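Local structure of dITP/XTP pyrophosphatase (Staphylococcus aureus, 4BNQ) at residues Thr63-Asp68 with Cys117-Ser122; Ile4-Asn9 with Tyr24-Ile29; Lys129-Thr134 with Asn183-Phe188; Arg111-Val116 with Gly137-Gly142; Lys18-Asp23 with His177-Ile182. The protein probably hydrolyses non-canonical purine nucleoside triphosphates such as XTP, dITP and ITP to monophosphates and diphosphate, keeping them out of DNA and RNA. One frame throughout, in Å; residues are numbered along the deposited sequence.

The five contacts illustrate how a Ham1 fold is built around one long antiparallel sheet. Contact 1 joins strands 64-73 and 112-123 in it, and contact 4 pairs the N-terminal part of 112-123 with 126-139, their centres about 24 Å apart on opposite sides of the chain's centre. Contact 3 lays helix 177-191 on strand 126-139, and contact 5 sets the start of that helix against the end of helix 11-20. Contact 2, about 28 Å from contact 4 between centres, closes the beta-alpha-beta unit 3-28 before contact 1 opens. Contact 5 ties helix 11-20 to the last helix, consistent with predicted substrate-binding residues from both ends of the chain meeting beside contact 1.

Contact 1: Thr63-Asp68 with Cys117-Ser122; sequences TVIADD and CVISMS
Packing is tightest along the backbones, where six N-H...O bonds join antiparallel strands 64-68 and 117-122. The shortest runs from V64 N to S122 O (2.8 Å), nearly along the C=O axis; at the other end V118 N meets D68 O at 3.2 Å, from well above the carbonyl plane. V64, A66 and D68 share one face with V118, S120 and S122, the last two bonded to S53 of helix 45-60. On the other face I65 and D67 lie with I119 and M121. The loose end is exposed T63, whose CG2 lies 3.5 Å from S122 O and 3.8 Å from the M121 methyl, CE. D67, its CG anti to the backbone N (chi1 172°), puts OD2 3.4 Å from C117 SG and 3.6 Å from I119 CD1. Salt bridges to K13 and R178 and a hydrogen bond with S69 would favour its ionised form. K52 pairs with D68, the predicted proton acceptor and magnesium ligand, though nearby E40 would pull its ionisation the other way.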
# COMPACT_ATOMS: atom_id res chain seq x y z
N THR A 63 -3.75 -13.89 -21.45
CA THR A 63 -3.83 -13.20 -20.17
C THR A 63 -3.74 -11.68 -20.36
O THR A 63 -2.89 -11.18 -21.11
CB THR A 63 -2.72 -13.66 -19.23
OG1 THR A 63 -2.94 -15.02 -18.87
CG2 THR A 63 -2.69 -12.80 -17.97
N VAL A 64 -4.64 -10.93 -19.71
CA VAL A 64 -4.58 -9.47 -19.74
C VAL A 64 -4.89 -8.90 -18.35
O VAL A 64 -5.34 -9.61 -17.45
CB VAL A 64 -5.60 -8.87 -20.72
CG1 VAL A 64 -5.62 -9.65 -22.03
CG2 VAL A 64 -6.96 -8.87 -20.08
N ILE A 65 -4.64 -7.60 -18.17
CA ILE A 65 -5.14 -6.93 -16.98
C ILE A 65 -6.02 -5.74 -17.36
O ILE A 65 -5.85 -5.11 -18.40
CB ILE A 65 -4.03 -6.44 -16.05
CG1 ILE A 65 -3.17 -5.38 -16.74
CG2 ILE A 65 -3.18 -7.60 -15.58
CD1 ILE A 65 -2.12 -4.74 -15.80
N ALA A 66 -6.94 -5.40 -16.48
CA ALA A 66 -7.71 -4.19 -16.66
C ALA A 66 -7.68 -3.41 -15.36
O ALA A 66 -7.23 -3.91 -14.32
CB ALA A 66 -9.12 -4.51 -17.07
N ASP A 67 -8.17 -2.17 -15.43
CA ASP A 67 -8.06 -1.23 -14.35
C ASP A 67 -9.38 -0.45 -14.27
O ASP A 67 -9.86 0.07 -15.28
CB ASP A 67 -6.89 -0.29 -14.66
CG ASP A 67 -6.77 0.89 -13.69
OD1 ASP A 67 -7.77 1.60 -13.41
OD2 ASP A 67 -5.65 1.14 -13.20
N ASP A 68 -9.96 -0.39 -13.09
CA ASP A 68 -11.06 0.54 -12.87
C ASP A 68 -10.80 1.32 -11.61
O ASP A 68 -10.73 0.75 -10.52
CB ASP A 68 -12.41 -0.17 -12.81
CG ASP A 68 -13.57 0.77 -13.10
OD1 ASP A 68 -13.75 1.14 -14.28
OD2 ASP A 68 -14.29 1.17 -12.16
N CYS A 117 -7.84 2.21 -6.81
CA CYS A 117 -7.54 1.48 -8.03
C CYS A 117 -7.70 -0.02 -7.83
O CYS A 117 -7.06 -0.61 -6.95
CB CYS A 117 -6.13 1.76 -8.52
SG CYS A 117 -5.62 0.57 -9.81
N VAL A 118 -8.56 -0.63 -8.64
CA VAL A 118 -8.68 -2.08 -8.67
C VAL A 118 -8.17 -2.64 -10.00
O VAL A 118 -8.65 -2.25 -11.06
CB VAL A 118 -10.12 -2.55 -8.48
CG1 VAL A 118 -10.19 -4.07 -8.65
CG2 VAL A 118 -10.63 -2.14 -7.10
N ILE A 119 -7.19 -3.53 -9.92
CA ILE A 119 -6.61 -4.20 -11.08
C ILE A 119 -7.17 -5.62 -11.13
O ILE A 119 -7.09 -6.33 -10.13
CB ILE A 119 -5.08 -4.31 -10.92
CG1 ILE A 119 -4.44 -2.91 -10.88
CG2 ILE A 119 -4.45 -5.12 -12.05
CD1 ILE A 119 -4.50 -2.14 -12.20
N SER A 120 -7.74 -6.05 -12.25
CA SER A 120 -8.09 -7.46 -12.37
C SER A 120 -7.27 -8.17 -13.45
O SER A 120 -7.06 -7.63 -14.54
CB SER A 120 -9.58 -7.65 -12.64
OG SER A 120 -9.91 -7.23 -13.94
N MET A 121 -6.81 -9.38 -13.15
CA MET A 121 -6.08 -10.18 -14.12
C MET A 121 -6.96 -11.33 -14.60
O MET A 121 -7.58 -12.04 -13.81
CB MET A 121 -4.78 -10.73 -13.51
CG MET A 121 -3.96 -11.61 -14.45
SD MET A 121 -2.33 -12.06 -13.75
CE MET A 121 -1.37 -11.09 -14.86
N SER A 122 -7.02 -11.52 -15.92
CA SER A 122 -7.83 -12.59 -16.47
C SER A 122 -7.07 -13.27 -17.58
O SER A 122 -6.21 -12.66 -18.23
CB SER A 122 -9.15 -12.05 -17.00
OG SER A 122 -9.83 -11.37 -15.96

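Contact 2: Ile4-Asn9 with Tyr24-Ile29; sequences IVIASN and YHVIGI. With PO4 (phosphate ion), chain C.
A phosphate ion, probably from the crystallisation liquor, sits at the end of this contact, gripped by two groups of the loop after strand 3-6. S8 OG, anti to its backbone N (chi1 179°), donates to phosphate O1 over a very short 2.5 Å, and N9 N reaches O4 at 2.9 Å; K13 and K52 add two more bonds. S8 OG is also bonded to N10 N. One layer out, the branch methyl of I29, CG2, packs against this loop, 3.3 Å from S8 O, and touches the amide oxygen of N9, whose ND2 is held by F36 O. A7, the centre of an inverse gamma turn, swings the chain from strand to loop. I6 O takes a bond from I29 N at 2.8 Å and a weak one from S8 N, so one carbonyl closes the turn and ties it to the neighbouring strand's end. Behind it, parallel strands 4-6 and 25-28 of the beta-alpha-beta unit are laced by alternating bonds, among them I6 N to I27 O (2.8 Å). On the face of I4, I6 and V26, I6 CD1 crosses V26 CG1 obliquely at 3.6 Å, while I4 CG2 and V26 CG2 lie side by side at 3.9 Å. A main-chain N-H, a hydroxyl and two lysines converge on the anion, consistent with the predicted role of S8 and N9 in binding a phosphate-bearing substrate.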
# COMPACT_ATOMS: atom_id res chain seq x y z
N ILE A 4 2.98 -7.39 -21.17
CA ILE A 4 1.70 -7.33 -20.49
C ILE A 4 0.65 -6.55 -21.29
O ILE A 4 0.91 -5.42 -21.74
CB ILE A 4 1.85 -6.80 -19.04
CG1 ILE A 4 0.55 -7.02 -18.26
CG2 ILE A 4 2.25 -5.34 -19.03
CD1 ILE A 4 0.70 -6.74 -16.79
N VAL A 5 -0.50 -7.16 -21.52
CA VAL A 5 -1.57 -6.51 -22.25
C VAL A 5 -2.52 -5.86 -21.26
O VAL A 5 -3.03 -6.50 -20.33
CB VAL A 5 -2.33 -7.50 -23.14
CG1 VAL A 5 -3.52 -6.82 -23.83
CG2 VAL A 5 -1.37 -8.16 -24.16
N ILE A 6 -2.75 -4.57 -21.44
CA ILE A 6 -3.64 -3.86 -20.54
C ILE A 6 -4.94 -3.43 -21.23
O ILE A 6 -4.93 -2.63 -22.18
CB ILE A 6 -2.95 -2.64 -19.94
CG1 ILE A 6 -1.62 -3.08 -19.29
CG2 ILE A 6 -3.86 -1.96 -18.93
CD1 ILE A 6 -0.78 -1.95 -18.84
N ALA A 7 -6.06 -3.96 -20.74
CA ALA A 7 -7.35 -3.73 -21.39
C ALA A 7 -7.95 -2.41 -20.90
O ALA A 7 -8.99 -2.37 -20.25
CB ALA A 7 -8.28 -4.86 -21.10
N SER A 8 -7.26 -1.32 -21.21
CA SER A 8 -7.74 -0.01 -20.88
C SER A 8 -7.57 0.90 -22.07
O SER A 8 -6.51 0.84 -22.74
CB SER A 8 -6.96 0.56 -19.70
OG SER A 8 -7.45 1.85 -19.40
N ASN A 9 -8.59 1.72 -22.32
CA ASN A 9 -8.60 2.71 -23.41
C ASN A 9 -8.01 4.03 -22.94
O ASN A 9 -7.90 4.98 -23.71
CB ASN A 9 -10.02 3.00 -23.90
CG ASN A 9 -10.61 1.86 -24.71
OD1 ASN A 9 -9.90 1.15 -25.42
ND2 ASN A 9 -11.92 1.68 -24.60
N TYR A 24 8.88 -4.36 -18.63
CA TYR A 24 7.93 -5.04 -19.50
C TYR A 24 7.73 -4.30 -20.79
O TYR A 24 7.91 -3.09 -20.86
CB TYR A 24 6.58 -5.20 -18.82
CG TYR A 24 6.48 -6.31 -17.80
CD1 TYR A 24 6.98 -6.15 -16.51
CD2 TYR A 24 5.86 -7.51 -18.13
CE1 TYR A 24 6.87 -7.17 -15.57
CE2 TYR A 24 5.74 -8.53 -17.20
CZ TYR A 24 6.25 -8.36 -15.93
OH TYR A 24 6.13 -9.38 -15.03
N HIS A 25 7.35 -5.04 -21.82
CA HIS A 25 6.76 -4.38 -22.95
C HIS A 25 5.28 -4.21 -22.62
O HIS A 25 4.52 -5.18 -22.59
CB HIS A 25 6.93 -5.16 -24.25
CG HIS A 25 6.27 -4.49 -25.41
ND1 HIS A 25 5.69 -5.20 -26.47
CD2 HIS A 25 6.06 -3.20 -25.70
CE1 HIS A 25 5.18 -4.37 -27.32
NE2 HIS A 25 5.37 -3.11 -26.88
N VAL A 26 4.88 -2.98 -22.32
CA VAL A 26 3.50 -2.69 -21.95
C VAL A 26 2.70 -2.46 -23.23
O VAL A 26 3.05 -1.60 -24.03
CB VAL A 26 3.42 -1.49 -20.99
CG1 VAL A 26 2.01 -0.94 -20.90
CG2 VAL A 26 3.91 -1.88 -19.60
N ILE A 27 1.66 -3.27 -23.43
CA ILE A 27 0.83 -3.16 -24.63
C ILE A 27 -0.58 -2.71 -24.22
O ILE A 27 -1.31 -3.45 -23.55
CB ILE A 27 0.72 -4.50 -25.39
CG1 ILE A 27 2.10 -4.98 -25.84
CG2 ILE A 27 -0.15 -4.38 -26.64
CD1 ILE A 27 2.09 -6.28 -26.63
N GLY A 28 -0.95 -1.49 -24.62
CA GLY A 28 -2.28 -0.98 -24.35
C GLY A 28 -3.28 -1.61 -25.31
O GLY A 28 -2.93 -1.91 -26.45
N ILE A 29 -4.52 -1.82 -24.88
CA ILE A 29 -5.50 -2.48 -25.74
C ILE A 29 -5.73 -1.74 -27.06
O ILE A 29 -6.05 -2.37 -28.08
CB ILE A 29 -6.83 -2.68 -25.03
CG1 ILE A 29 -7.62 -3.79 -25.72
CG2 ILE A 29 -7.63 -1.38 -24.98
CD1 ILE A 29 -7.00 -5.12 -25.59
P PO4 C . -10.79 2.41 -18.92
O1 PO4 C . -9.61 1.76 -18.20
O2 PO4 C . -10.81 3.89 -18.61
O3 PO4 C . -12.07 1.78 -18.40
O4 PO4 C . -10.68 2.19 -20.40

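Contact 3: Lys129-Thr134 with Asn183-Phe188; sequences KVFKGT and NLLQAF
This is helix-on-sheet packing: segment 183-188 of helix 177-191 runs obliquely antiparallel (141°) to segment 129-134 of the antiparallel sheet, and one phenylalanine bridges the gap. F131 stands up from the strand with CG beside the backbone N (chi1 -50°), so that its ring enters the helix surface among L184, L185 and F188. Over the centre of one ring face sits L185 CA, a CH-pi contact 4.0 Å from the F131 centroid and almost on the ring normal. The L185 side chain carries on past the rim, bringing CD1 to 3.6 Å from F131 CE1. The leading edge of F131 points at the face of F188 in an offset edge-to-face pair with centroids 5.4 Å apart and planes at 69°; its tip, CZ, lies 3.6 Å from F188 CG. K129 CG comes obliquely to F188 CE2, while K129 NZ forms a salt bridge with E190 of the second subunit. The helix also meets its copy there, A187 against A187 of the second subunit, so the strand is linked to the dimer interface. Near the other end of the contact, L184 CD1 rests against the K132 carbonyl, 3.2 Å from its O.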
# COMPACT_ATOMS: atom_id res chain seq x y z
N LYS A 129 -8.52 -12.75 -11.12
CA LYS A 129 -8.07 -12.31 -9.81
C LYS A 129 -7.99 -10.77 -9.73
O LYS A 129 -7.58 -10.11 -10.70
CB LYS A 129 -6.73 -12.98 -9.48
CG LYS A 129 -6.32 -12.83 -8.02
CD LYS A 129 -7.50 -13.04 -7.05
CE LYS A 129 -7.16 -12.49 -5.65
NZ LYS A 129 -5.92 -13.08 -5.06
N VAL A 130 -8.41 -10.20 -8.60
CA VAL A 130 -8.47 -8.74 -8.42
C VAL A 130 -7.56 -8.24 -7.29
O VAL A 130 -7.37 -8.93 -6.29
CB VAL A 130 -9.90 -8.26 -8.12
CG1 VAL A 130 -10.80 -8.57 -9.29
CG2 VAL A 130 -10.44 -8.91 -6.85
N PHE A 131 -7.02 -7.03 -7.47
CA PHE A 131 -6.14 -6.41 -6.47
C PHE A 131 -6.45 -4.93 -6.30
O PHE A 131 -6.57 -4.19 -7.28
CB PHE A 131 -4.68 -6.55 -6.90
CG PHE A 131 -4.30 -7.95 -7.29
CD1 PHE A 131 -4.52 -8.42 -8.58
CD2 PHE A 131 -3.71 -8.80 -6.38
CE1 PHE A 131 -4.15 -9.70 -8.94
CE2 PHE A 131 -3.34 -10.09 -6.74
CZ PHE A 131 -3.56 -10.53 -8.01
N LYS A 132 -6.57 -4.48 -5.05
CA LYS A 132 -6.98 -3.10 -4.77
C LYS A 132 -5.87 -2.25 -4.15
O LYS A 132 -5.22 -2.67 -3.20
CB LYS A 132 -8.21 -3.09 -3.86
CG LYS A 132 -8.64 -1.71 -3.41
CD LYS A 132 -10.15 -1.63 -3.13
CE LYS A 132 -10.58 -2.43 -1.91
NZ LYS A 132 -12.04 -2.25 -1.61
N GLY A 133 -5.65 -1.06 -4.70
CA GLY A 133 -4.74 -0.09 -4.11
C GLY A 133 -5.45 1.22 -3.80
O GLY A 133 -6.45 1.57 -4.46
N THR A 134 -4.98 1.94 -2.78
CA THR A 134 -5.53 3.26 -2.46
C THR A 134 -4.44 4.26 -2.07
O THR A 134 -3.35 3.89 -1.63
CB THR A 134 -6.57 3.20 -1.31
OG1 THR A 134 -5.90 2.91 -0.08
CG2 THR A 134 -7.63 2.14 -1.57
N ASN A 183 1.56 -3.52 -6.83
CA ASN A 183 2.49 -4.17 -5.88
C ASN A 183 1.92 -5.49 -5.39
O ASN A 183 2.65 -6.48 -5.28
CB ASN A 183 2.82 -3.27 -4.68
CG ASN A 183 3.82 -2.17 -5.02
OD1 ASN A 183 4.55 -2.25 -6.02
ND2 ASN A 183 3.85 -1.13 -4.19
N LEU A 184 0.62 -5.50 -5.12
CA LEU A 184 -0.08 -6.73 -4.77
C LEU A 184 -0.08 -7.69 -5.95
O LEU A 184 0.07 -8.91 -5.77
CB LEU A 184 -1.51 -6.44 -4.30
CG LEU A 184 -1.70 -5.64 -3.01
CD1 LEU A 184 -3.14 -5.10 -2.90
CD2 LEU A 184 -1.35 -6.49 -1.79
N LEU A 185 -0.23 -7.16 -7.17
CA LEU A 185 -0.19 -8.01 -8.37
C LEU A 185 1.18 -8.64 -8.54
O LEU A 185 1.29 -9.85 -8.73
CB LEU A 185 -0.53 -7.22 -9.63
CG LEU A 185 -0.32 -7.98 -10.95
CD1 LEU A 185 -1.31 -9.15 -11.03
CD2 LEU A 185 -0.49 -7.07 -12.18
N GLN A 186 2.22 -7.81 -8.49
CA GLN A 186 3.58 -8.29 -8.70
C GLN A 186 3.98 -9.30 -7.64
O GLN A 186 4.71 -10.26 -7.94
CB GLN A 186 4.58 -7.13 -8.78
CG GLN A 186 4.62 -6.51 -10.18
CD GLN A 186 5.39 -5.22 -10.23
OE1 GLN A 186 5.60 -4.57 -9.20
NE2 GLN A 186 5.84 -4.85 -11.42
N ALA A 187 3.49 -9.11 -6.41
CA ALA A 187 3.74 -10.08 -5.35
C ALA A 187 3.06 -11.39 -5.68
O ALA A 187 3.61 -12.46 -5.44
CB ALA A 187 3.27 -9.55 -3.99
N PHE A 188 1.85 -11.30 -6.22
CA PHE A 188 1.11 -12.47 -6.66
C PHE A 188 1.90 -13.24 -7.74
O PHE A 188 2.04 -14.46 -7.67
CB PHE A 188 -0.26 -12.04 -7.20
CG PHE A 188 -1.12 -13.18 -7.67
CD1 PHE A 188 -1.05 -13.63 -8.99
CD2 PHE A 188 -2.00 -13.81 -6.80
CE1 PHE A 188 -1.84 -14.70 -9.43
CE2 PHE A 188 -2.79 -14.87 -7.23
CZ PHE A 188 -2.71 -15.31 -8.55

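Contact 4: Arg111-Val116 with Gly137-Gly142; sequences RRAQFV and GEIADG
The R111 guanidinium presents its edge to the loop after the second strand: A140 O lies in its plane, 2.9 Å from R111 NH1, while NE is held by T108 O. A bend at chi3 (114°) turns the group there, after the aliphatic part has passed close to the I139 carbonyl, with R111 CD 3.1 Å from I139 O. Farther along strand 112-123, the ring of F115 stacks with F155 and with H177, a predicted substrate-binding residue. Three main-chain bonds join the strands: I139 N to R111 O (2.8 Å), A113 N to G137 O (2.9 Å) and G137 N to A113 O (3.1 Å). Every donor stands above the acceptor's carbonyl plane; segments 112-116 and 137-139 make an angle of 117°. The sole apolar side-chain meeting is A113 CB with I139 CD1, at 3.6 Å. The whole forms the open end of the long beta hairpin of strands 112-123 and 126-139 at the centre of the antiparallel sheet of this Ham1 fold.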
# COMPACT_ATOMS: atom_id res chain seq x y z
N ARG A 111 -12.02 18.36 3.22
CA ARG A 111 -11.87 17.98 1.82
C ARG A 111 -11.18 16.63 1.62
O ARG A 111 -10.65 16.35 0.54
CB ARG A 111 -11.09 19.06 1.06
CG ARG A 111 -11.44 20.50 1.45
CD ARG A 111 -11.23 21.42 0.27
NE ARG A 111 -12.50 21.97 -0.17
CZ ARG A 111 -12.79 22.32 -1.41
NH1 ARG A 111 -11.89 22.17 -2.37
NH2 ARG A 111 -13.98 22.81 -1.69
N ARG A 112 -11.18 15.81 2.66
CA ARG A 112 -10.55 14.50 2.58
C ARG A 112 -11.14 13.69 1.42
O ARG A 112 -12.35 13.71 1.18
CB ARG A 112 -10.69 13.74 3.90
CG ARG A 112 -9.81 14.31 5.02
CD ARG A 112 -10.10 13.62 6.34
NE ARG A 112 -11.51 13.78 6.69
CZ ARG A 112 -12.15 13.06 7.61
NH1 ARG A 112 -11.53 12.11 8.29
NH2 ARG A 112 -13.43 13.30 7.84
N ALA A 113 -10.26 13.02 0.69
CA ALA A 113 -10.67 12.18 -0.42
C ALA A 113 -9.66 11.06 -0.54
O ALA A 113 -8.61 11.08 0.10
CB ALA A 113 -10.74 12.98 -1.72
N GLN A 114 -9.97 10.09 -1.38
CA GLN A 114 -9.14 8.92 -1.52
C GLN A 114 -9.17 8.49 -2.98
O GLN A 114 -10.23 8.53 -3.61
CB GLN A 114 -9.73 7.82 -0.64
CG GLN A 114 -8.97 6.53 -0.57
CD GLN A 114 -9.77 5.46 0.15
OE1 GLN A 114 -10.95 5.25 -0.15
NE2 GLN A 114 -9.13 4.79 1.11
N PHE A 115 -8.01 8.11 -3.52
CA PHE A 115 -7.97 7.55 -4.86
C PHE A 115 -7.98 6.04 -4.73
O PHE A 115 -7.25 5.48 -3.90
CB PHE A 115 -6.68 7.95 -5.57
CG PHE A 115 -6.84 9.04 -6.57
CD1 PHE A 115 -7.95 9.11 -7.37
CD2 PHE A 115 -5.85 10.01 -6.71
CE1 PHE A 115 -8.08 10.13 -8.30
CE2 PHE A 115 -5.99 11.03 -7.63
CZ PHE A 115 -7.09 11.09 -8.42
N VAL A 116 -8.79 5.39 -5.55
CA VAL A 116 -8.93 3.94 -5.47
C VAL A 116 -8.62 3.30 -6.82
O VAL A 116 -9.04 3.79 -7.85
CB VAL A 116 -10.34 3.56 -4.98
CG1 VAL A 116 -10.52 2.05 -4.99
CG2 VAL A 116 -10.59 4.11 -3.57
N GLY A 137 -5.61 11.67 0.32
CA GLY A 137 -5.28 13.05 0.06
C GLY A 137 -6.46 13.96 0.37
O GLY A 137 -7.40 13.57 1.08
N GLU A 138 -6.42 15.17 -0.18
CA GLU A 138 -7.44 16.16 0.05
C GLU A 138 -7.71 16.77 -1.29
O GLU A 138 -6.84 16.73 -2.16
CB GLU A 138 -6.93 17.25 1.00
CG GLU A 138 -6.64 16.74 2.41
CD GLU A 138 -6.09 17.82 3.34
OE1 GLU A 138 -5.31 18.68 2.86
OE2 GLU A 138 -6.42 17.81 4.54
N ILE A 139 -8.91 17.32 -1.46
CA ILE A 139 -9.22 17.99 -2.71
C ILE A 139 -8.75 19.43 -2.54
O ILE A 139 -9.16 20.10 -1.59
CB ILE A 139 -10.72 17.96 -3.02
CG1 ILE A 139 -11.22 16.51 -3.07
CG2 ILE A 139 -11.02 18.72 -4.32
CD1 ILE A 139 -10.56 15.66 -4.14
N ALA A 140 -7.89 19.89 -3.44
CA ALA A 140 -7.37 21.26 -3.34
C ALA A 140 -8.44 22.28 -3.72
O ALA A 140 -9.57 21.92 -4.09
CB ALA A 140 -6.15 21.44 -4.20
N ASP A 141 -8.08 23.55 -3.65
CA ASP A 141 -9.02 24.61 -3.99
C ASP A 141 -8.92 25.00 -5.47
O ASP A 141 -9.48 26.00 -5.89
CB ASP A 141 -8.80 25.84 -3.10
CG ASP A 141 -7.43 26.45 -3.28
OD1 ASP A 141 -6.62 25.88 -4.04
OD2 ASP A 141 -7.15 27.49 -2.66
N GLY A 142 -8.22 24.20 -6.26
CA GLY A 142 -8.03 24.55 -7.66
C GLY A 142 -7.08 23.58 -8.33
O GLY A 142 -6.68 22.59 -7.73
O HOH W 1 -8.98 19.45 4.01

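Contact 5: Lys18-Asp23 with His177-Ile182; sequences KVIFPD and HRRNAI
Two salt bridges grip the R178 guanidinium, one at NH1 from D67 OD2 and one at NH2 from D16 OD2. It projects from the first turns of helix 177-191, which pack here against the end of helix 11-20, the helix of the beta-alpha-beta unit. The packing between the two is apolar. I20 reaches across with its two branches spread: CG2, anti to the backbone N, meets I182 CG2 at 3.5 Å, while CG1 swings beside the backbone N (chi1 -75°) and carries CD1 over the helix backbone, 3.9 Å from R179 CA. The aliphatic stem of R179 borders the same branch, its CD 4.2 Å from I20 CG1; its NE is held by N183 OD1 one turn on. R178 is a predicted substrate-binding residue, so this packing joins the N-terminal unit to the helix that carries it. F21, where the chain leaves its helix, is packed edge-to-face with Y24 and points tip to tip at I182, with F21 CZ 3.6 Å from I182 CG2.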
# COMPACT_ATOMS: atom_id res chain seq x y z
N LYS A 18 3.40 2.08 -17.81
CA LYS A 18 4.72 1.96 -18.42
C LYS A 18 5.81 2.33 -17.42
O LYS A 18 6.84 1.67 -17.37
CB LYS A 18 4.82 2.79 -19.72
CG LYS A 18 4.13 2.11 -20.90
CD LYS A 18 4.19 2.95 -22.18
CE LYS A 18 3.47 4.26 -22.01
NZ LYS A 18 3.43 5.08 -23.26
N VAL A 19 5.56 3.38 -16.63
CA VAL A 19 6.44 3.75 -15.52
C VAL A 19 6.59 2.62 -14.50
O VAL A 19 7.70 2.31 -14.07
CB VAL A 19 5.90 4.99 -14.78
CG1 VAL A 19 6.77 5.29 -13.53
CG2 VAL A 19 5.85 6.19 -15.74
N ILE A 20 5.48 1.99 -14.16
CA ILE A 20 5.42 0.96 -13.12
C ILE A 20 5.93 -0.41 -13.56
O ILE A 20 6.33 -1.22 -12.73
CB ILE A 20 3.96 0.84 -12.61
CG1 ILE A 20 3.61 2.02 -11.71
CG2 ILE A 20 3.72 -0.43 -11.81
CD1 ILE A 20 2.10 2.21 -11.59
N PHE A 21 5.94 -0.69 -14.87
CA PHE A 21 6.53 -1.92 -15.39
C PHE A 21 7.66 -1.60 -16.35
O PHE A 21 7.52 -1.83 -17.55
CB PHE A 21 5.51 -2.71 -16.21
CG PHE A 21 4.36 -3.30 -15.42
CD1 PHE A 21 4.55 -4.40 -14.59
CD2 PHE A 21 3.09 -2.80 -15.56
CE1 PHE A 21 3.48 -4.96 -13.90
CE2 PHE A 21 2.01 -3.36 -14.86
CZ PHE A 21 2.21 -4.44 -14.04
N PRO A 22 8.79 -1.06 -15.85
CA PRO A 22 9.84 -0.65 -16.79
C PRO A 22 10.52 -1.84 -17.45
O PRO A 22 11.14 -1.68 -18.50
CB PRO A 22 10.83 0.13 -15.91
CG PRO A 22 10.63 -0.42 -14.53
CD PRO A 22 9.16 -0.79 -14.44
N ASP A 23 10.40 -3.02 -16.84
CA ASP A 23 11.00 -4.22 -17.42
C ASP A 23 10.07 -4.92 -18.41
O ASP A 23 10.43 -5.94 -18.99
CB ASP A 23 11.42 -5.20 -16.31
CG ASP A 23 12.64 -4.72 -15.54
OD1 ASP A 23 13.44 -3.94 -16.10
OD2 ASP A 23 12.80 -5.13 -14.36
N HIS A 177 -2.27 5.10 -6.03
CA HIS A 177 -3.19 4.00 -5.79
C HIS A 177 -2.96 2.84 -6.77
O HIS A 177 -3.12 1.66 -6.42
CB HIS A 177 -4.64 4.51 -5.87
CG HIS A 177 -4.95 5.25 -7.13
ND1 HIS A 177 -4.22 6.37 -7.53
CD2 HIS A 177 -5.89 5.07 -8.06
CE1 HIS A 177 -4.72 6.81 -8.67
NE2 HIS A 177 -5.74 6.06 -9.02
N ARG A 178 -2.60 3.19 -8.00
CA ARG A 178 -2.33 2.20 -9.03
C ARG A 178 -1.00 1.50 -8.74
O ARG A 178 -0.87 0.31 -8.95
CB ARG A 178 -2.33 2.87 -10.40
CG ARG A 178 -2.21 1.93 -11.59
CD ARG A 178 -2.98 2.49 -12.82
NE ARG A 178 -3.06 3.93 -12.79
CZ ARG A 178 -4.18 4.64 -12.72
NH1 ARG A 178 -5.37 4.05 -12.70
NH2 ARG A 178 -4.09 5.95 -12.66
N ARG A 179 -0.00 2.24 -8.27
CA ARG A 179 1.24 1.61 -7.84
C ARG A 179 0.96 0.60 -6.74
O ARG A 179 1.51 -0.50 -6.74
CB ARG A 179 2.26 2.64 -7.36
CG ARG A 179 3.48 2.01 -6.68
CD ARG A 179 4.24 1.11 -7.64
NE ARG A 179 5.24 0.29 -6.96
CZ ARG A 179 6.54 0.54 -6.97
NH1 ARG A 179 7.01 1.59 -7.64
NH2 ARG A 179 7.38 -0.26 -6.32
N ASN A 180 0.09 0.97 -5.80
CA ASN A 180 -0.18 0.08 -4.67
C ASN A 180 -0.91 -1.19 -5.08
O ASN A 180 -0.62 -2.25 -4.55
CB ASN A 180 -0.98 0.81 -3.57
CG ASN A 180 -0.13 1.76 -2.78
OD1 ASN A 180 1.09 1.61 -2.73
ND2 ASN A 180 -0.75 2.75 -2.16
N ALA A 181 -1.85 -1.07 -6.01
CA ALA A 181 -2.55 -2.24 -6.53
C ALA A 181 -1.60 -3.16 -7.27
O ALA A 181 -1.69 -4.38 -7.15
CB ALA A 181 -3.65 -1.81 -7.47
N ILE A 182 -0.71 -2.57 -8.06
CA ILE A 182 0.20 -3.37 -8.87
C ILE A 182 1.21 -4.10 -7.98
O ILE A 182 1.65 -5.19 -8.34
CB ILE A 182 0.93 -2.51 -9.92
CG1 ILE A 182 -0.04 -2.03 -10.98
CG2 ILE A 182 2.03 -3.30 -10.61
CD1 ILE A 182 -0.60 -3.14 -11.86